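Local atomic coordinates of D-aminopeptidase (Burkholderia sp. LK4, PDB entry 5TZB), a protein that probably hydrolyses peptides and amides with an N-terminal beta-amino acid, as a beta-aminopeptidase of peptidase family S58 with an Ntn-hydrolase type of fold. Residues P81-V86 with I101-L107; D94-W100 with M142-E147; G199-R203 with E343-A348. One frame throughout, in Å; residues are numbered along the deposited sequence.

Interaction 1 of 3, residues P81-V86 with I101-L107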
loop_
_atom_site.group_PDB
_atom_site.type_symbol
_atom_site.label_atom_id
_atom_site.label_comp_id
_atom_site.label_asym_id
_atom_site.label_seq_id
_atom_site.Cartn_x
_atom_site.Cartn_y
_atom_site.Cartn_z
ATOM N N PRO C 81 -22.764 -6.842 7.951
ATOM C CA PRO C 81 -21.373 -6.434 7.748
ATOM C C PRO C 81 -21.128 -4.967 8.065
ATOM O O PRO C 81 -22.022 -4.147 7.872
ATOM C CB PRO C 81 -21.153 -6.695 6.246
ATOM C CG PRO C 81 -22.152 -7.731 5.896
ATOM C CD PRO C 81 -23.351 -7.403 6.721
ATOM N N CYS C 82 -19.921 -4.644 8.524
ATOM C CA CYS C 82 -19.521 -3.258 8.739
ATOM C C CYS C 82 -18.425 -2.884 7.764
ATOM O O CYS C 82 -17.510 -3.669 7.509
ATOM C CB CYS C 82 -19.011 -3.028 10.167
ATOM S SG CYS C 82 -20.207 -3.287 11.475
ATOM N N PHE C 83 -18.498 -1.676 7.229
ATOM C CA PHE C 83 -17.360 -1.136 6.517
ATOM C C PHE C 83 -16.175 -1.023 7.501
ATOM O O PHE C 83 -16.355 -0.772 8.702
ATOM C CB PHE C 83 -17.702 0.209 5.890
ATOM C CG PHE C 83 -18.569 0.105 4.647
ATOM C CD1 PHE C 83 -18.449 -0.981 3.784
ATOM C CD2 PHE C 83 -19.493 1.108 4.337
ATOM C CE1 PHE C 83 -19.237 -1.070 2.617
ATOM C CE2 PHE C 83 -20.294 1.027 3.182
ATOM C CZ PHE C 83 -20.164 -0.058 2.320
ATOM N N ALA C 84 -14.971 -1.270 7.005
ATOM C CA ALA C 84 -13.805 -1.286 7.877
ATOM C C ALA C 84 -12.534 -1.037 7.088
ATOM O O ALA C 84 -12.527 -1.118 5.864
ATOM C CB ALA C 84 -13.723 -2.610 8.632
ATOM N N GLY C 85 -11.454 -0.733 7.803
ATOM C CA GLY C 85 -10.176 -0.506 7.170
ATOM C C GLY C 85 -9.076 -0.784 8.178
ATOM O O GLY C 85 -9.325 -0.802 9.394
ATOM N N VAL C 86 -7.858 -0.990 7.684
ATOM C CA VAL C 86 -6.724 -1.250 8.567
ATOM C C VAL C 86 -5.580 -0.303 8.285
ATOM O O VAL C 86 -5.410 0.155 7.148
ATOM C CB VAL C 86 -6.207 -2.689 8.431
ATOM C CG1 VAL C 86 -7.247 -3.668 8.904
ATOM C CG2 VAL C 86 -5.799 -2.993 6.987
ATOM N N ILE C 101 -10.397 -7.223 4.467
ATOM C CA ILE C 101 -10.622 -5.855 4.936
ATOM C C ILE C 101 -9.883 -4.854 4.048
ATOM O O ILE C 101 -10.438 -3.811 3.698
ATOM C CB ILE C 101 -10.186 -5.657 6.397
ATOM C CG1 ILE C 101 -10.958 -6.593 7.321
ATOM C CG2 ILE C 101 -10.414 -4.214 6.829
ATOM C CD1 ILE C 101 -12.357 -6.139 7.588
ATOM N N ARG C 102 -8.634 -5.150 3.690
ATOM C CA ARG C 102 -7.896 -4.303 2.739
ATOM C C ARG C 102 -8.608 -4.231 1.395
ATOM O O ARG C 102 -8.762 -3.151 0.803
ATOM C CB ARG C 102 -6.467 -4.832 2.500
ATOM C CG ARG C 102 -5.468 -4.533 3.585
ATOM C CD ARG C 102 -4.076 -4.973 3.161
ATOM N NE ARG C 102 -3.035 -4.475 4.070
ATOM C CZ ARG C 102 -2.517 -5.151 5.093
ATOM N NH1 ARG C 102 -2.918 -6.390 5.375
ATOM N NH2 ARG C 102 -1.584 -4.582 5.845
ATOM N N GLU C 103 -9.032 -5.392 0.914
ATOM C CA GLU C 103 -9.582 -5.503 -0.437
ATOM C C GLU C 103 -10.988 -4.887 -0.538
ATOM O O GLU C 103 -11.238 -4.012 -1.383
ATOM C CB GLU C 103 -9.605 -6.974 -0.866
ATOM C CG GLU C 103 -10.069 -7.213 -2.299
ATOM C CD GLU C 103 -9.071 -6.759 -3.359
ATOM O OE1 GLU C 103 -7.831 -7.002 -3.238
ATOM O OE2 GLU C 103 -9.537 -6.166 -4.343
ATOM N N ALA C 104 -11.890 -5.311 0.339
ATOM C CA ALA C 104 -13.292 -4.918 0.189
ATOM C C ALA C 104 -13.844 -4.115 1.363
ATOM O O ALA C 104 -15.002 -3.694 1.336
ATOM C CB ALA C 104 -14.139 -6.140 -0.040
ATOM N N GLY C 105 -13.040 -3.948 2.409
ATOM C CA GLY C 105 -13.442 -3.163 3.561
ATOM C C GLY C 105 -14.692 -3.673 4.269
ATOM O O GLY C 105 -15.508 -2.876 4.743
ATOM N N LEU C 106 -14.827 -4.991 4.377
ATOM C CA LEU C 106 -16.006 -5.573 5.015
ATOM C C LEU C 106 -15.638 -6.465 6.199
ATOM O O LEU C 106 -15.070 -7.547 6.030
ATOM C CB LEU C 106 -16.827 -6.372 3.994
ATOM C CG LEU C 106 -17.606 -5.542 2.956
ATOM C CD1 LEU C 106 -18.175 -6.417 1.808
ATOM C CD2 LEU C 106 -18.717 -4.757 3.632
ATOM N N LEU C 107 -15.992 -5.999 7.397
ATOM C CA LEU C 107 -15.871 -6.768 8.621
ATOM C C LEU C 107 -17.129 -7.610 8.750
ATOM O O LEU C 107 -18.241 -7.065 8.801
ATOM C CB LEU C 107 -15.691 -5.827 9.834
ATOM C CG LEU C 107 -15.622 -6.415 11.247
ATOM C CD1 LEU C 107 -14.345 -7.254 11.435
ATOM C CD2 LEU C 107 -15.711 -5.312 12.328
HETATM O O HOH W 1 -10.631 -0.935 3.687
#
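Cys-82 and Leu-107 form an antiparallel hydrogen-bonded pair, Cys-82 N to Leu-107 O at 3.0 Å and Leu-107 N to Cys-82 O at 2.8 Å, and the next pair, Phe-83 with Leu-106, is non-hydrogen-bonded. The pairing then meets Gly-105, which with positive phi is the first residue to leave the helix that ends at 104; its carbonyl O takes the N-H of Ala-84 at 2.8 Å. This bond is bent, 135° at the hydrogen, with the donor well above the carbonyl plane; the same oxygen also receives a CA-H...O contact from Phe-83 and lies in plane at the edge of the Phe-83 ring. Beside that ring Leu-106 points the same way, its CD2 3.8 Å from Phe-83 CD1 and also close to the CB of Pro-81. On the other face of the sheet the methyl of Ala-84 touches both Leu-107 CB and Ile-101 CD1, the latter 3.9 Å away. Ile-101 carries CG1 beside its backbone N (chi1 -60°), which leaves the CG2 branch to rest on Gly-85 CA and on Val-86 CG1. The other Val-86 methyl, CG2, meets Arg-102 CG at 3.7 Å and lies over one face of the guanidinium, whose NH1 makes a salt bridge to Glu-99 of the third subunit. Phe-304 and Leu-302 of strand 298-305 line the same apolar side, while Met-328 of the second subunit packs on Phe-83. Where strand and helix part, a water donates to both Ala-84 O and Ile-101 O. The end of helix 98-104 is thus tied back to the earlier strand 82-88: beyond the Cys-82/Leu-107 pair, the Gly-105 carbonyl and the bridging water give polar backbone atoms partners within a largely buried contact.

Interaction 2 of 3, residues D94-W100 with M142-E147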
loop_
_atom_site.group_PDB
_atom_site.type_symbol
_atom_site.label_atom_id
_atom_site.label_comp_id
_atom_site.label_asym_id
_atom_site.label_seq_id
_atom_site.Cartn_x
_atom_site.Cartn_y
_atom_site.Cartn_z
ATOM N N ASP C 94 1.224 -10.532 14.172
ATOM C CA ASP C 94 0.453 -11.446 13.344
ATOM C C ASP C 94 -1.038 -11.128 13.432
ATOM O O ASP C 94 -1.535 -10.659 14.467
ATOM C CB ASP C 94 0.709 -12.881 13.787
ATOM C CG ASP C 94 0.871 -13.840 12.624
ATOM O OD1 ASP C 94 0.479 -13.509 11.493
ATOM O OD2 ASP C 94 1.394 -14.944 12.863
ATOM N N ALA C 95 -1.759 -11.391 12.352
ATOM C CA ALA C 95 -3.205 -11.174 12.341
ATOM C C ALA C 95 -3.902 -12.045 11.291
ATOM O O ALA C 95 -3.285 -12.439 10.293
ATOM C CB ALA C 95 -3.517 -9.707 12.099
ATOM N N THR C 96 -5.175 -12.370 11.526
ATOM C CA THR C 96 -5.962 -13.082 10.515
ATOM C C THR C 96 -7.092 -12.182 10.036
ATOM O O THR C 96 -7.411 -11.184 10.685
ATOM C CB THR C 96 -6.528 -14.436 11.041
ATOM O OG1 THR C 96 -7.423 -14.207 12.136
ATOM C CG2 THR C 96 -5.398 -15.324 11.512
ATOM N N GLY C 97 -7.628 -12.477 8.854
ATOM C CA GLY C 97 -8.801 -11.782 8.333
ATOM C C GLY C 97 -8.564 -10.398 7.757
ATOM O O GLY C 97 -9.506 -9.724 7.335
ATOM N N LEU C 98 -7.311 -9.955 7.699
ATOM C CA LEU C 98 -7.070 -8.578 7.274
ATOM C C LEU C 98 -7.075 -8.371 5.764
ATOM O O LEU C 98 -7.310 -7.252 5.297
ATOM C CB LEU C 98 -5.745 -8.061 7.839
ATOM C CG LEU C 98 -5.639 -7.914 9.361
ATOM C CD1 LEU C 98 -4.427 -7.069 9.718
ATOM C CD2 LEU C 98 -6.903 -7.333 9.950
ATOM N N GLU C 99 -6.806 -9.411 4.983
ATOM C CA GLU C 99 -6.692 -9.186 3.537
ATOM C C GLU C 99 -8.005 -8.772 2.878
ATOM O O GLU C 99 -7.999 -7.919 1.985
ATOM C CB GLU C 99 -6.123 -10.420 2.830
ATOM C CG GLU C 99 -4.692 -10.749 3.268
ATOM C CD GLU C 99 -3.706 -9.572 3.146
ATOM O OE1 GLU C 99 -3.830 -8.694 2.242
ATOM O OE2 GLU C 99 -2.771 -9.541 3.968
ATOM N N TRP C 100 -9.122 -9.348 3.312
ATOM C CA TRP C 100 -10.415 -8.956 2.740
ATOM C C TRP C 100 -10.835 -7.588 3.262
ATOM O O TRP C 100 -11.531 -6.862 2.575
ATOM C CB TRP C 100 -11.490 -9.994 3.044
ATOM C CG TRP C 100 -12.835 -9.764 2.327
ATOM C CD1 TRP C 100 -14.071 -9.698 2.916
ATOM C CD2 TRP C 100 -13.066 -9.619 0.906
ATOM N NE1 TRP C 100 -15.050 -9.513 1.959
ATOM C CE2 TRP C 100 -14.461 -9.460 0.721
ATOM C CE3 TRP C 100 -12.233 -9.589 -0.217
ATOM C CZ2 TRP C 100 -15.040 -9.299 -0.552
ATOM C CZ3 TRP C 100 -12.809 -9.416 -1.482
ATOM C CH2 TRP C 100 -14.201 -9.269 -1.632
ATOM N N MET C 142 -13.802 -15.706 7.614
ATOM C CA MET C 142 -12.462 -15.132 7.780
ATOM C C MET C 142 -12.397 -14.178 8.989
ATOM O O MET C 142 -12.386 -12.952 8.814
ATOM C CB MET C 142 -12.040 -14.406 6.497
ATOM C CG MET C 142 -11.911 -15.323 5.253
ATOM S SD MET C 142 -11.476 -14.424 3.755
ATOM C CE MET C 142 -12.973 -13.461 3.486
ATOM N N PRO C 143 -12.366 -14.734 10.214
ATOM C CA PRO C 143 -12.345 -13.913 11.439
ATOM C C PRO C 143 -11.093 -13.029 11.595
ATOM O O PRO C 143 -10.001 -13.386 11.143
ATOM C CB PRO C 143 -12.410 -14.951 12.565
ATOM C CG PRO C 143 -12.931 -16.234 11.901
ATOM C CD PRO C 143 -12.393 -16.175 10.506
ATOM N N VAL C 144 -11.264 -11.874 12.228
ATOM C CA VAL C 144 -10.142 -10.992 12.501
ATOM C C VAL C 144 -9.603 -11.270 13.896
ATOM O O VAL C 144 -10.299 -11.079 14.890
ATOM C CB VAL C 144 -10.529 -9.497 12.381
ATOM C CG1 VAL C 144 -9.342 -8.595 12.798
ATOM C CG2 VAL C 144 -10.984 -9.165 10.941
ATOM N N VAL C 145 -8.364 -11.744 13.967
ATOM C CA VAL C 145 -7.730 -12.002 15.246
ATOM C C VAL C 145 -6.405 -11.265 15.242
ATOM O O VAL C 145 -5.666 -11.318 14.253
ATOM C CB VAL C 145 -7.514 -13.502 15.509
ATOM C CG1 VAL C 145 -6.882 -13.720 16.886
ATOM C CG2 VAL C 145 -8.837 -14.245 15.427
ATOM N N MET C 146 -6.140 -10.521 16.317
ATOM C CA MET C 146 -4.901 -9.770 16.445
ATOM C C MET C 146 -4.245 -10.160 17.757
ATOM O O MET C 146 -4.869 -10.834 18.575
ATOM C CB MET C 146 -5.176 -8.272 16.355
ATOM C CG MET C 146 -5.685 -7.859 14.968
ATOM S SD MET C 146 -6.088 -6.112 14.827
ATOM C CE MET C 146 -7.662 -6.081 15.683
ATOM N N GLU C 147 -2.991 -9.754 17.962
ATOM C CA GLU C 147 -2.235 -10.262 19.093
ATOM C C GLU C 147 -1.165 -9.310 19.604
ATOM O O GLU C 147 -0.732 -8.409 18.887
ATOM C CB GLU C 147 -1.563 -11.591 18.723
ATOM C CG GLU C 147 -0.622 -11.524 17.518
ATOM C CD GLU C 147 0.756 -10.912 17.838
ATOM O OE1 GLU C 147 1.198 -10.957 19.011
ATOM O OE2 GLU C 147 1.397 -10.394 16.898
HETATM O O HOH W 2 -1.750 -8.247 15.724
HETATM O O HOH W 3 -12.165 -10.692 7.417
#
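Leu-98 CD2 meets Val-144 CG1 at 4.0 Å, the two side chains crossing at about a right angle, and this pair stands between two other apolar touches. On one flank Ala-95 CB packs on Met-146 CG; on the other the Met-142 methyl, brought round by a bend at chi3 (-68°), reaches Trp-100 CB at 3.8 Å and approaches the indole obliquely. Gly-97, with positive phi, lies against the backbone of Met-142 and Pro-143, and a water donates to both its O and Met-142 O. Farther out the contact turns polar. Thr-96 N gives a bond of 3.0 Å to Val-145 O, in the carbonyl plane, whereas the return bond from Val-145 N to Thr-96 O is weak. The Thr-96 hydroxyl, set between its backbone N and carbonyl carbon (chi1 62°), donates to Pro-143 O at 2.9 Å from above the carbonyl plane. At the far edge Glu-147 folds back at chi2 to put OE2 2.7 Å from Asp-94 N, accepting on its anti lone pair; OE1 is hydrogen-bonded to Thr-116 OG1, and Asp-94 makes a salt bridge to Arg-123 of the third subunit. Strand 144-148 lies between strand 111-115 and the short strand 95-96, outermost in this mixed sheet within the chain, which leads at once through Gly-97 into helix 98-104; helix 119-129 touches Thr-96, Pro-143 and Glu-147, and strand 260-266 meets Met-146.

Interaction 3 of 3, residues G199-R203 with E343-A348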
loop_
_atom_site.group_PDB
_atom_site.type_symbol
_atom_site.label_atom_id
_atom_site.label_comp_id
_atom_site.label_asym_id
_atom_site.label_seq_id
_atom_site.Cartn_x
_atom_site.Cartn_y
_atom_site.Cartn_z
ATOM N N GLY C 199 -7.319 -1.420 27.434
ATOM C CA GLY C 199 -7.746 -0.056 27.709
ATOM C C GLY C 199 -8.821 0.371 26.723
ATOM O O GLY C 199 -8.855 -0.103 25.583
ATOM N N THR C 200 -9.717 1.254 27.151
ATOM C CA THR C 200 -10.796 1.691 26.265
ATOM C C THR C 200 -11.225 3.129 26.566
ATOM O O THR C 200 -11.017 3.626 27.669
ATOM C CB THR C 200 -12.007 0.741 26.378
ATOM O OG1 THR C 200 -12.946 1.025 25.342
ATOM C CG2 THR C 200 -12.698 0.891 27.735
ATOM N N ALA C 201 -11.801 3.796 25.574
ATOM C CA ALA C 201 -12.284 5.169 25.728
ATOM C C ALA C 201 -13.169 5.538 24.542
ATOM O O ALA C 201 -13.197 4.829 23.534
ATOM C CB ALA C 201 -11.120 6.162 25.841
ATOM N N SER C 202 -13.888 6.648 24.671
ATOM C CA SER C 202 -14.729 7.140 23.595
ATOM C C SER C 202 -14.837 8.654 23.581
ATOM O O SER C 202 -14.514 9.335 24.569
ATOM C CB SER C 202 -16.129 6.530 23.697
ATOM O OG SER C 202 -16.808 7.051 24.823
ATOM N N ARG C 203 -15.308 9.173 22.452
ATOM C CA ARG C 203 -15.594 10.593 22.292
ATOM C C ARG C 203 -16.908 10.752 21.537
ATOM O O ARG C 203 -17.196 9.992 20.598
ATOM C CB ARG C 203 -14.468 11.293 21.530
ATOM C CG ARG C 203 -13.140 11.352 22.256
ATOM C CD ARG C 203 -13.174 12.315 23.427
ATOM N NE ARG C 203 -11.858 12.491 24.047
ATOM C CZ ARG C 203 -11.371 11.711 25.008
ATOM N NH1 ARG C 203 -12.091 10.692 25.468
ATOM N NH2 ARG C 203 -10.164 11.950 25.520
ATOM N N GLU C 343 -7.783 11.041 20.177
ATOM C CA GLU C 343 -7.978 11.200 21.626
ATOM C C GLU C 343 -8.402 9.901 22.308
ATOM O O GLU C 343 -7.934 9.593 23.420
ATOM C CB GLU C 343 -9.032 12.277 21.928
ATOM C CG GLU C 343 -8.575 13.707 21.665
ATOM C CD GLU C 343 -9.515 14.764 22.238
ATOM O OE1 GLU C 343 -10.475 14.427 22.979
ATOM O OE2 GLU C 343 -9.280 15.953 21.935
ATOM N N ALA C 344 -9.316 9.169 21.659
ATOM C CA ALA C 344 -9.855 7.939 22.231
ATOM C C ALA C 344 -8.749 6.911 22.430
ATOM O O ALA C 344 -8.684 6.248 23.467
ATOM C CB ALA C 344 -10.939 7.377 21.341
ATOM N N VAL C 345 -7.873 6.793 21.434
ATOM C CA VAL C 345 -6.738 5.880 21.508
ATOM C C VAL C 345 -5.749 6.312 22.590
ATOM O O VAL C 345 -5.274 5.479 23.376
ATOM C CB VAL C 345 -6.014 5.785 20.152
ATOM C CG1 VAL C 345 -4.682 5.038 20.300
ATOM C CG2 VAL C 345 -6.917 5.115 19.141
ATOM N N GLU C 346 -5.443 7.607 22.639
ATOM C CA GLU C 346 -4.525 8.113 23.650
ATOM C C GLU C 346 -5.049 7.782 25.058
ATOM O O GLU C 346 -4.310 7.253 25.887
ATOM C CB GLU C 346 -4.312 9.628 23.494
ATOM C CG GLU C 346 -3.256 10.228 24.431
ATOM C CD GLU C 346 -3.091 11.734 24.246
ATOM O OE1 GLU C 346 -3.701 12.285 23.312
ATOM O OE2 GLU C 346 -2.372 12.374 25.044
ATOM N N GLU C 347 -6.319 8.081 25.325
ATOM C CA GLU C 347 -6.860 7.838 26.669
ATOM C C GLU C 347 -7.010 6.347 26.974
ATOM O O GLU C 347 -6.838 5.917 28.124
ATOM C CB GLU C 347 -8.208 8.531 26.868
ATOM C CG GLU C 347 -8.708 8.416 28.311
ATOM C CD GLU C 347 -9.946 9.251 28.594
ATOM O OE1 GLU C 347 -10.351 10.038 27.719
ATOM O OE2 GLU C 347 -10.490 9.135 29.715
ATOM N N ALA C 348 -7.312 5.566 25.942
ATOM C CA ALA C 348 -7.475 4.128 26.111
ATOM C C ALA C 348 -6.174 3.521 26.620
ATOM O O ALA C 348 -6.183 2.706 27.540
ATOM C CB ALA C 348 -7.883 3.482 24.798
#
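Arg-203 reaches across from its strand to two glutamates one helical turn apart, Glu-343 and Glu-347. Its NE bonds to Glu-343 OE1 at 2.6 Å, almost straight at 171°, using the anti lone pair of that oxygen. NH1 and NH2 both converge on Glu-347 OE1, each at 2.9 Å, and meet it end-on, nearly along its C-O axis. Both acceptor oxygens lie in the guanidinium plane, at different edges, although the two carboxylate planes are turned steeply from it. A bend at chi2 (-71°) turns the end of the arginine back along its own strand, where NH1 also donates to Ser-202 O; with NE, NH1 and NH2 all engaged in plane, the rotation of the guanidinium is fixed. Beyond this salt-bridge network the packing is of small residues. Ala-201 CB rests 3.4 Å from Ala-344 O and 3.9 Å from Glu-347 CB, and Ala-348 CB lies against Thr-200 CA. Gly-199 CA comes within 3.2 Å of Ala-348 O in a CA-H...O contact. This is a helix laid on a sheet, as in the layered alpha/beta architecture of Ntn hydrolases: strand 197-204 and the middle of helix 331-355 run roughly antiparallel at 148°, their axes 6.3 Å apart. Strand 213-220, paired with 197-204 through Ala-201 and Ala-216, continues the surface under Ala-344 and Ala-348. The glutamates are themselves held by a second shell. Backbone nitrogens of Leu-32 and Gly-33 bind the two oxygens of Glu-343, and Arg-24 adds a salt bridge to Glu-347 OE1; such a gathering of donors would be expected to keep both carboxylates ionised. On the side of the strand turned from the helix, Thr-200 OG1 bonds to Ala-216 O and Ser-202 OG to Asp-43.

How the interactions relate
Interactions 1 and 2 are neighbours, their centres 11 Å apart, and share helix 98-104, whose start is used by 94-100 and whose end by 101-107. They touch directly: Val-86 CG1 lies 3.8 Å from Leu-98 CD2, and Leu-107 CD1 is 3.9 Å from Val-144 CG2, so one apolar layer runs through both. Both also meet the third subunit. Interaction 3 stands apart, about 22 Å from each by centres and about 12 Å by nearest atoms, yet strands 82-88 and 197-204 belong to the same mixed sheet. A bound calcium ion lies about 7 Å from the Phe-83 side chain and about 13 Å from that of Trp-100.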